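Local coordinates for malonyl CoA reductase (malonate semialdehyde-forming) (Sulfolobus tokodaii, PDB 2EP5), which probably catalyses the NADPH-dependent reduction of malonyl-CoA to malonate semialdehyde, as a member of the aspartate-semialdehyde dehydrogenase family, at residues P118-E123 against I338-V343. Residues are numbered along the deposited sequence; the frame is centred on the assembly and turned at random.
Sequences PLINPE and ILTVEV
P122 is the hub through which the segment P118-E123, a loop leading into a short helix, rests on the C-terminal helix, and the meeting shows how a proline ring can pack on a helix face. Apolar contact joins the ring to L339 and V343. P122 CB lies 3.3 Å from L339 CD1, and P122 CG 3.4 Å from the same methyl. The fit is tight, and both L339 torsions stand off the usual staggered positions (chi1 -144°, chi2 -146°). One turn further along the helix, V343 CG2 reaches P122 CB more loosely, at 4.2 Å. The CG/CD edge of the ring also lies against T340 OG1, the side chains crossing at about a right angle. I120 CB and CG2 cross the branched end of T340 obliquely, I120 CG2 3.8 Å from T340 OG1; the other branch, CG1, leads away.

The polar atoms in the contact are bonded outside the two segments. T340 OG1, anti to its own carbonyl carbon, bonds back to I336 O in the preceding turn and to N148 ND2; the same N148 ND2 also binds I120 O, so one amide links both sides. The bend of E123 at chi2 (86°) brings its carboxylate alongside L339 CD1, the side chains crossing at about a right angle, while OE1 forms a salt bridge with R331 and OE2 a hydrogen bond with Q273. These partners would be expected to stabilise the charged carboxylate in its buried setting.

Backbone bonds of P118 and I120 to K147 tie the loop to strand 144-147, outermost in this chain's parallel sheet. The contact thus joins the Rossmann-type NAD-binding region to helix 334-347, whose I338 touches helix 15-24: a C-terminal helix packed back against the nucleotide-binding fold.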
loop_
_atom_site.group_PDB
_atom_site.type_symbol
_atom_site.label_atom_id
_atom_site.label_comp_id
_atom_site.label_asym_id
_atom_site.label_seq_id
_atom_site.Cartn_x
_atom_site.Cartn_y
_atom_site.Cartn_z
ATOM N N PRO A 118 -32.952 21.284 9.634
ATOM C CA PRO A 118 -33.003 20.432 8.440
ATOM C C PRO A 118 -31.651 19.755 8.191
ATOM O O PRO A 118 -30.603 20.391 8.328
ATOM C CB PRO A 118 -33.345 21.414 7.317
ATOM C CG PRO A 118 -33.836 22.668 8.038
ATOM C CD PRO A 118 -32.997 22.708 9.269
ATOM N N LEU A 119 -31.680 18.465 7.860
ATOM C CA LEU A 119 -30.461 17.708 7.544
ATOM C C LEU A 119 -30.602 17.496 6.045
ATOM O O LEU A 119 -31.392 16.667 5.595
ATOM C CB LEU A 119 -30.434 16.369 8.282
ATOM C CG LEU A 119 -29.127 15.571 8.203
ATOM C CD1 LEU A 119 -27.951 16.430 8.677
ATOM C CD2 LEU A 119 -29.255 14.318 9.052
ATOM N N ILE A 120 -29.838 18.254 5.271
ATOM C CA ILE A 120 -29.970 18.195 3.829
ATOM C C ILE A 120 -28.967 17.470 2.953
ATOM O O ILE A 120 -27.758 17.532 3.154
ATOM C CB ILE A 120 -30.105 19.625 3.241
ATOM C CG1 ILE A 120 -31.244 20.376 3.941
ATOM C CG2 ILE A 120 -30.384 19.556 1.737
ATOM C CD1 ILE A 120 -32.595 19.701 3.819
ATOM N N ASN A 121 -29.538 16.778 1.970
ATOM C CA ASN A 121 -28.828 16.083 0.909
ATOM C C ASN A 121 -29.787 16.485 -0.208
ATOM O O ASN A 121 -30.799 15.820 -0.449
ATOM C CB ASN A 121 -28.810 14.562 1.096
ATOM C CG ASN A 121 -27.851 13.882 0.125
ATOM O OD1 ASN A 121 -27.307 14.535 -0.771
ATOM N ND2 ASN A 121 -27.639 12.575 0.291
ATOM N N PRO A 122 -29.484 17.606 -0.888
ATOM C CA PRO A 122 -30.248 18.216 -1.984
ATOM C C PRO A 122 -31.267 17.343 -2.726
ATOM O O PRO A 122 -32.475 17.513 -2.563
ATOM C CB PRO A 122 -29.154 18.761 -2.892
ATOM C CG PRO A 122 -28.143 19.235 -1.904
ATOM C CD PRO A 122 -28.084 18.079 -0.922
ATOM N N GLU A 123 -30.780 16.421 -3.545
ATOM C CA GLU A 123 -31.654 15.544 -4.313
ATOM C C GLU A 123 -32.639 14.753 -3.455
ATOM O O GLU A 123 -33.788 14.549 -3.837
ATOM C CB GLU A 123 -30.819 14.554 -5.143
ATOM C CG GLU A 123 -30.009 15.177 -6.276
ATOM C CD GLU A 123 -28.645 15.688 -5.842
ATOM O OE1 GLU A 123 -28.448 15.942 -4.639
ATOM O OE2 GLU A 123 -27.766 15.855 -6.710
ATOM N N ILE A 338 -22.230 23.063 -0.517
ATOM C CA ILE A 338 -22.300 24.103 -1.531
ATOM C C ILE A 338 -23.591 23.942 -2.330
ATOM O O ILE A 338 -24.248 24.929 -2.676
ATOM C CB ILE A 338 -21.052 24.023 -2.460
ATOM C CG1 ILE A 338 -19.804 24.435 -1.669
ATOM C CG2 ILE A 338 -21.235 24.904 -3.689
ATOM C CD1 ILE A 338 -18.490 24.172 -2.392
ATOM N N LEU A 339 -23.961 22.695 -2.609
ATOM C CA LEU A 339 -25.178 22.419 -3.368
ATOM C C LEU A 339 -26.391 22.817 -2.529
ATOM O O LEU A 339 -27.418 23.254 -3.057
ATOM C CB LEU A 339 -25.275 20.926 -3.720
ATOM C CG LEU A 339 -25.879 20.539 -5.078
ATOM C CD1 LEU A 339 -26.645 19.239 -4.926
ATOM C CD2 LEU A 339 -26.803 21.612 -5.605
ATOM N N THR A 340 -26.272 22.658 -1.214
ATOM C CA THR A 340 -27.363 23.011 -0.319
ATOM C C THR A 340 -27.591 24.510 -0.381
ATOM O O THR A 340 -28.733 24.963 -0.412
ATOM C CB THR A 340 -27.066 22.578 1.135
ATOM O OG1 THR A 340 -26.940 21.150 1.186
ATOM C CG2 THR A 340 -28.200 23.009 2.066
ATOM N N VAL A 341 -26.504 25.281 -0.414
ATOM C CA VAL A 341 -26.626 26.736 -0.498
ATOM C C VAL A 341 -27.275 27.122 -1.833
ATOM O O VAL A 341 -28.156 27.986 -1.874
ATOM C CB VAL A 341 -25.250 27.460 -0.392
ATOM C CG1 VAL A 341 -25.459 28.965 -0.475
ATOM C CG2 VAL A 341 -24.561 27.108 0.918
ATOM N N GLU A 342 -26.856 26.477 -2.918
ATOM C CA GLU A 342 -27.434 26.791 -4.226
ATOM C C GLU A 342 -28.953 26.582 -4.195
ATOM O O GLU A 342 -29.717 27.423 -4.675
ATOM C CB GLU A 342 -26.805 25.920 -5.321
ATOM C CG GLU A 342 -25.284 25.868 -5.260
ATOM C CD GLU A 342 -24.652 25.156 -6.448
ATOM O OE1 GLU A 342 -25.300 24.274 -7.048
ATOM O OE2 GLU A 342 -23.492 25.472 -6.777
ATOM N N VAL A 343 -29.386 25.464 -3.623
ATOM C CA VAL A 343 -30.810 25.165 -3.528
ATOM C C VAL A 343 -31.550 26.247 -2.731
ATOM O O VAL A 343 -32.619 26.704 -3.137
ATOM C CB VAL A 343 -31.050 23.798 -2.841
ATOM C CG1 VAL A 343 -32.533 23.620 -2.550
ATOM C CG2 VAL A 343 -30.534 22.663 -3.724
#